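Local coordinates for alpha-fucosidase (Bifidobacterium bifidum, PDB 2EAB), which probably hydrolyses alpha-1,2-L-fucosidic linkages to release fucose from glycans, this chain being the catalytic domain of a longer protein, at residues A[216-230]-A[233-247]. Residues are numbered along the deposited sequence; the frame is centred on the assembly and turned at random.
Sequences SKTGETTTVKGDTLT and GALGNNGLLYNSQIK
Lys247 NZ is gripped from several sides: it forms a salt bridge to Asp227 OD2 at 2.8 Å, on the syn side of that oxygen, donates to a water 2.8 Å from NZ, and has a further hydrogen bond to Gln309. Its bond to Asp227 OD1 is weak. The lysine runs straight from CB and bends only at its last torsion (chi4 67°), which turns the ammonium back onto the carboxylate. OD1 in turn accepts from Thr228 OG1 at 2.8 Å, from above the carboxylate plane, and the same water donates to that hydroxyl, closing a small polar ring. Replacing Asp227 by an alanine is likely to leave the Lys247 ammonium without this countercharge and to cost the Thr228 hydroxyl its carboxylate acceptor.

Farther along the strands Tyr242 OH donates to Glu220 OE1 over 2.7 Å. OE1 lies at the ring edge and is met on its anti side; the carboxylate plane stands 88° to the ring, and Thr211 OG1 also hydrogen-bonds OE1. The aliphatic part of Lys217 crosses the same hydroxyl. Leu229 and Ile246 exchange paired backbone hydrogen bonds between the two sites, where Thr230 and Gln245 lie side by side with Thr230 OG1 3.4 Å from Gln245 CG; Thr218 and Ala234 pair likewise beyond the tyrosine.

The type II' turn from Lys225 to Thr228 links 217-225, the edge strand of the large antiparallel sheet in the family 65-like N-terminal region, to 228-235, the middle strand of a meander. Strand 273-282 follows beyond 241-250, and Ile246 packs on it, whereas Gln245 and Lys247 lie against helix 297-314.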
loop_
_atom_site.group_PDB
_atom_site.type_symbol
_atom_site.label_atom_id
_atom_site.label_comp_id
_atom_site.label_asym_id
_atom_site.label_seq_id
_atom_site.Cartn_x
_atom_site.Cartn_y
_atom_site.Cartn_z
ATOM N N SER A 216 -9.795 -19.179 -18.353
ATOM C CA SER A 216 -9.991 -20.585 -18.700
ATOM C C SER A 216 -10.144 -21.443 -17.450
ATOM O O SER A 216 -9.615 -21.118 -16.376
ATOM C CB SER A 216 -8.872 -21.114 -19.601
ATOM O OG SER A 216 -7.637 -21.190 -18.912
ATOM N N LYS A 217 -10.885 -22.535 -17.600
ATOM C CA LYS A 217 -11.265 -23.384 -16.483
ATOM C C LYS A 217 -11.185 -24.836 -16.892
ATOM O O LYS A 217 -11.357 -25.176 -18.068
ATOM C CB LYS A 217 -12.702 -23.083 -16.050
ATOM C CG LYS A 217 -12.970 -21.630 -15.704
ATOM C CD LYS A 217 -14.461 -21.365 -15.575
ATOM C CE LYS A 217 -14.760 -19.893 -15.328
ATOM N NZ LYS A 217 -14.402 -19.018 -16.472
ATOM N N THR A 218 -10.923 -25.689 -15.913
ATOM C CA THR A 218 -11.001 -27.126 -16.111
ATOM C C THR A 218 -11.928 -27.723 -15.064
ATOM O O THR A 218 -11.787 -27.443 -13.870
ATOM C CB THR A 218 -9.613 -27.800 -16.023
ATOM O OG1 THR A 218 -9.128 -27.738 -14.686
ATOM C CG2 THR A 218 -8.617 -27.111 -16.919
ATOM N N GLY A 219 -12.883 -28.526 -15.527
ATOM C CA GLY A 219 -13.762 -29.298 -14.657
ATOM C C GLY A 219 -14.610 -28.518 -13.672
ATOM O O GLY A 219 -14.891 -29.014 -12.582
ATOM N N GLU A 220 -15.032 -27.310 -14.042
ATOM C CA GLU A 220 -15.903 -26.541 -13.159
ATOM C C GLU A 220 -17.306 -27.130 -13.108
ATOM O O GLU A 220 -17.877 -27.491 -14.140
ATOM C CB GLU A 220 -15.991 -25.069 -13.560
ATOM C CG GLU A 220 -16.695 -24.235 -12.490
ATOM C CD GLU A 220 -17.015 -22.831 -12.931
ATOM O OE1 GLU A 220 -16.192 -21.932 -12.660
ATOM O OE2 GLU A 220 -18.087 -22.620 -13.538
ATOM N N THR A 221 -17.848 -27.230 -11.898
ATOM C CA THR A 221 -19.241 -27.613 -11.699
ATOM C C THR A 221 -19.933 -26.639 -10.750
ATOM O O THR A 221 -19.296 -26.045 -9.868
ATOM C CB THR A 221 -19.381 -29.049 -11.139
ATOM O OG1 THR A 221 -18.710 -29.143 -9.879
ATOM C CG2 THR A 221 -18.796 -30.072 -12.103
ATOM N N THR A 222 -21.235 -26.466 -10.962
ATOM C CA THR A 222 -22.098 -25.735 -10.043
ATOM C C THR A 222 -23.211 -26.679 -9.629
ATOM O O THR A 222 -23.977 -27.161 -10.474
ATOM C CB THR A 222 -22.711 -24.486 -10.695
ATOM O OG1 THR A 222 -21.666 -23.627 -11.157
ATOM C CG2 THR A 222 -23.574 -23.726 -9.700
ATOM N N THR A 223 -23.291 -26.957 -8.333
ATOM C CA THR A 223 -24.254 -27.927 -7.830
ATOM C C THR A 223 -24.933 -27.441 -6.561
ATOM O O THR A 223 -24.378 -26.635 -5.803
ATOM C CB THR A 223 -23.603 -29.301 -7.552
ATOM O OG1 THR A 223 -22.485 -29.129 -6.675
ATOM C CG2 THR A 223 -23.142 -29.972 -8.843
ATOM N N VAL A 224 -26.146 -27.944 -6.349
ATOM C CA VAL A 224 -26.930 -27.641 -5.163
ATOM C C VAL A 224 -27.152 -28.921 -4.360
ATOM O O VAL A 224 -27.508 -29.966 -4.919
ATOM C CB VAL A 224 -28.295 -27.012 -5.540
ATOM C CG1 VAL A 224 -29.215 -26.916 -4.327
ATOM C CG2 VAL A 224 -28.101 -25.640 -6.170
ATOM N N LYS A 225 -26.919 -28.837 -3.055
ATOM C CA LYS A 225 -27.307 -29.896 -2.130
ATOM C C LYS A 225 -27.903 -29.245 -0.893
ATOM O O LYS A 225 -27.212 -28.527 -0.161
ATOM C CB LYS A 225 -26.119 -30.792 -1.764
ATOM C CG LYS A 225 -26.505 -32.023 -0.943
ATOM C CD LYS A 225 -25.328 -32.959 -0.727
ATOM C CE LYS A 225 -25.709 -34.153 0.141
ATOM N NZ LYS A 225 -26.593 -35.121 -0.572
ATOM N N GLY A 226 -29.194 -29.487 -0.676
ATOM C CA GLY A 226 -29.910 -28.892 0.445
ATOM C C GLY A 226 -29.852 -27.380 0.383
ATOM O O GLY A 226 -30.245 -26.779 -0.618
ATOM N N ASP A 227 -29.326 -26.771 1.443
ATOM C CA ASP A 227 -29.309 -25.314 1.569
ATOM C C ASP A 227 -28.074 -24.631 0.968
ATOM O O ASP A 227 -27.893 -23.426 1.146
ATOM C CB ASP A 227 -29.478 -24.903 3.042
ATOM C CG ASP A 227 -28.307 -25.329 3.923
ATOM O OD1 ASP A 227 -27.346 -25.955 3.422
ATOM O OD2 ASP A 227 -28.352 -25.035 5.136
ATOM N N THR A 228 -27.244 -25.386 0.248
ATOM C CA THR A 228 -25.938 -24.881 -0.188
ATOM C C THR A 228 -25.672 -25.013 -1.687
ATOM O O THR A 228 -25.866 -26.077 -2.280
ATOM C CB THR A 228 -24.799 -25.530 0.633
ATOM O OG1 THR A 228 -25.031 -25.281 2.022
ATOM C CG2 THR A 228 -23.428 -24.958 0.258
ATOM N N LEU A 229 -25.237 -23.899 -2.273
ATOM C CA LEU A 229 -24.781 -23.828 -3.654
ATOM C C LEU A 229 -23.254 -23.865 -3.674
ATOM O O LEU A 229 -22.604 -23.105 -2.948
ATOM C CB LEU A 229 -25.275 -22.527 -4.290
ATOM C CG LEU A 229 -24.805 -22.158 -5.699
ATOM C CD1 LEU A 229 -25.479 -23.032 -6.739
ATOM C CD2 LEU A 229 -25.075 -20.691 -5.988
ATOM N N THR A 230 -22.690 -24.750 -4.492
ATOM C CA THR A 230 -21.240 -24.896 -4.599
ATOM C C THR A 230 -20.777 -24.698 -6.034
ATOM O O THR A 230 -21.290 -25.336 -6.959
ATOM C CB THR A 230 -20.770 -26.284 -4.113
ATOM O OG1 THR A 230 -21.170 -26.478 -2.752
ATOM C CG2 THR A 230 -19.249 -26.422 -4.218
ATOM N N GLY A 233 -13.859 -25.771 -9.232
ATOM C CA GLY A 233 -13.146 -26.174 -10.433
ATOM C C GLY A 233 -11.667 -25.910 -10.268
ATOM O O GLY A 233 -11.182 -25.753 -9.143
ATOM N N ALA A 234 -10.954 -25.862 -11.387
ATOM C CA ALA A 234 -9.534 -25.531 -11.386
ATOM C C ALA A 234 -9.273 -24.509 -12.477
ATOM O O ALA A 234 -9.914 -24.540 -13.532
ATOM C CB ALA A 234 -8.686 -26.778 -11.611
ATOM N N LEU A 235 -8.347 -23.588 -12.223
ATOM C CA LEU A 235 -7.953 -22.641 -13.257
ATOM C C LEU A 235 -7.299 -23.396 -14.400
ATOM O O LEU A 235 -6.462 -24.268 -14.177
ATOM C CB LEU A 235 -7.002 -21.571 -12.717
ATOM C CG LEU A 235 -7.575 -20.638 -11.645
ATOM C CD1 LEU A 235 -6.528 -19.615 -11.242
ATOM C CD2 LEU A 235 -8.858 -19.954 -12.103
ATOM N N GLY A 236 -7.680 -23.058 -15.627
ATOM C CA GLY A 236 -7.089 -23.677 -16.807
ATOM C C GLY A 236 -5.619 -23.341 -16.976
ATOM O O GLY A 236 -4.834 -24.163 -17.443
ATOM N N ASN A 237 -5.235 -22.133 -16.574
ATOM C CA ASN A 237 -3.866 -21.682 -16.785
ATOM C C ASN A 237 -2.830 -22.451 -15.960
ATOM O O ASN A 237 -1.743 -22.728 -16.453
ATOM C CB ASN A 237 -3.771 -20.163 -16.573
ATOM C CG ASN A 237 -2.373 -19.696 -16.230
ATOM O OD1 ASN A 237 -1.919 -19.866 -15.097
ATOM N ND2 ASN A 237 -1.698 -19.076 -17.188
ATOM N N ASN A 238 -3.168 -22.808 -14.722
ATOM C CA ASN A 238 -2.165 -23.371 -13.808
ATOM C C ASN A 238 -2.654 -24.472 -12.865
ATOM O O ASN A 238 -1.898 -24.920 -11.997
ATOM C CB ASN A 238 -1.520 -22.258 -12.971
ATOM C CG ASN A 238 -2.517 -21.563 -12.061
ATOM O OD1 ASN A 238 -3.676 -21.975 -11.949
ATOM N ND2 ASN A 238 -2.077 -20.489 -11.415
ATOM N N GLY A 239 -3.910 -24.890 -13.009
ATOM C CA GLY A 239 -4.452 -25.960 -12.181
ATOM C C GLY A 239 -4.812 -25.583 -10.756
ATOM O O GLY A 239 -5.182 -26.462 -9.974
ATOM N N LEU A 240 -4.708 -24.300 -10.400
ATOM C CA LEU A 240 -5.118 -23.841 -9.066
ATOM C C LEU A 240 -6.568 -24.237 -8.797
ATOM O O LEU A 240 -7.445 -23.969 -9.612
ATOM C CB LEU A 240 -4.968 -22.323 -8.944
ATOM C CG LEU A 240 -5.142 -21.738 -7.539
ATOM C CD1 LEU A 240 -3.922 -22.028 -6.678
ATOM C CD2 LEU A 240 -5.387 -20.243 -7.614
ATOM N N LEU A 241 -6.812 -24.882 -7.660
ATOM C CA LEU A 241 -8.162 -25.304 -7.292
ATOM C C LEU A 241 -8.917 -24.157 -6.661
ATOM O O LEU A 241 -8.351 -23.394 -5.883
ATOM C CB LEU A 241 -8.126 -26.474 -6.308
ATOM C CG LEU A 241 -7.372 -27.731 -6.738
ATOM C CD1 LEU A 241 -7.306 -28.725 -5.593
ATOM C CD2 LEU A 241 -8.022 -28.365 -7.959
ATOM N N TYR A 242 -10.195 -24.035 -6.998
ATOM C CA TYR A 242 -11.045 -23.023 -6.382
ATOM C C TYR A 242 -12.401 -23.605 -6.001
ATOM O O TYR A 242 -12.900 -24.533 -6.646
ATOM C CB TYR A 242 -11.196 -21.786 -7.277
ATOM C CG TYR A 242 -11.864 -22.033 -8.614
ATOM C CD1 TYR A 242 -13.252 -21.968 -8.747
ATOM C CD2 TYR A 242 -11.105 -22.309 -9.751
ATOM C CE1 TYR A 242 -13.871 -22.189 -9.980
ATOM C CE2 TYR A 242 -11.713 -22.527 -10.983
ATOM C CZ TYR A 242 -13.090 -22.466 -11.091
ATOM O OH TYR A 242 -13.666 -22.687 -12.319
ATOM N N ASN A 243 -12.989 -23.045 -4.949
ATOM C CA ASN A 243 -14.241 -23.530 -4.393
ATOM C C ASN A 243 -14.925 -22.380 -3.669
ATOM O O ASN A 243 -14.320 -21.727 -2.813
ATOM C CB ASN A 243 -13.962 -24.698 -3.432
ATOM C CG ASN A 243 -15.230 -25.376 -2.924
ATOM O OD1 ASN A 243 -16.025 -24.777 -2.204
ATOM N ND2 ASN A 243 -15.402 -26.647 -3.277
ATOM N N SER A 244 -16.176 -22.118 -4.032
ATOM C CA SER A 244 -16.995 -21.168 -3.294
ATOM C C SER A 244 -18.344 -21.790 -2.965
ATOM O O SER A 244 -18.868 -22.614 -3.728
ATOM C CB SER A 244 -17.177 -19.866 -4.075
ATOM O OG SER A 244 -18.004 -20.049 -5.211
ATOM N N GLN A 245 -18.893 -21.401 -1.818
ATOM C CA GLN A 245 -20.164 -21.939 -1.345
ATOM C C GLN A 245 -21.028 -20.859 -0.733
ATOM O O GLN A 245 -20.525 -19.970 -0.037
ATOM C CB GLN A 245 -19.934 -23.064 -0.334
ATOM C CG GLN A 245 -19.292 -24.295 -0.953
ATOM C CD GLN A 245 -18.978 -25.385 0.037
ATOM O OE1 GLN A 245 -19.753 -25.667 0.954
ATOM N NE2 GLN A 245 -17.832 -26.027 -0.156
ATOM N N ILE A 246 -22.328 -20.943 -1.015
ATOM C CA ILE A 246 -23.329 -20.072 -0.412
ATOM C C ILE A 246 -24.336 -20.948 0.317
ATOM O O ILE A 246 -25.018 -21.776 -0.297
ATOM C CB ILE A 246 -24.070 -19.189 -1.451
ATOM C CG1 ILE A 246 -23.071 -18.360 -2.275
ATOM C CG2 ILE A 246 -25.126 -18.315 -0.752
ATOM C CD1 ILE A 246 -23.700 -17.381 -3.260
ATOM N N LYS A 247 -24.399 -20.771 1.632
ATOM C CA LYS A 247 -25.358 -21.472 2.477
ATOM C C LYS A 247 -26.496 -20.512 2.808
ATOM O O LYS A 247 -26.269 -19.437 3.366
ATOM C CB LYS A 247 -24.664 -21.962 3.750
ATOM C CG LYS A 247 -25.539 -22.782 4.686
ATOM C CD LYS A 247 -24.772 -23.150 5.941
ATOM C CE LYS A 247 -25.586 -24.046 6.864
ATOM N NZ LYS A 247 -25.839 -25.394 6.284
HETATM O O HOH W 1 -7.091 -19.863 -15.931
HETATM O O HOH W 2 -6.218 -26.890 -15.084
HETATM O O HOH W 3 -23.941 -25.955 4.330
#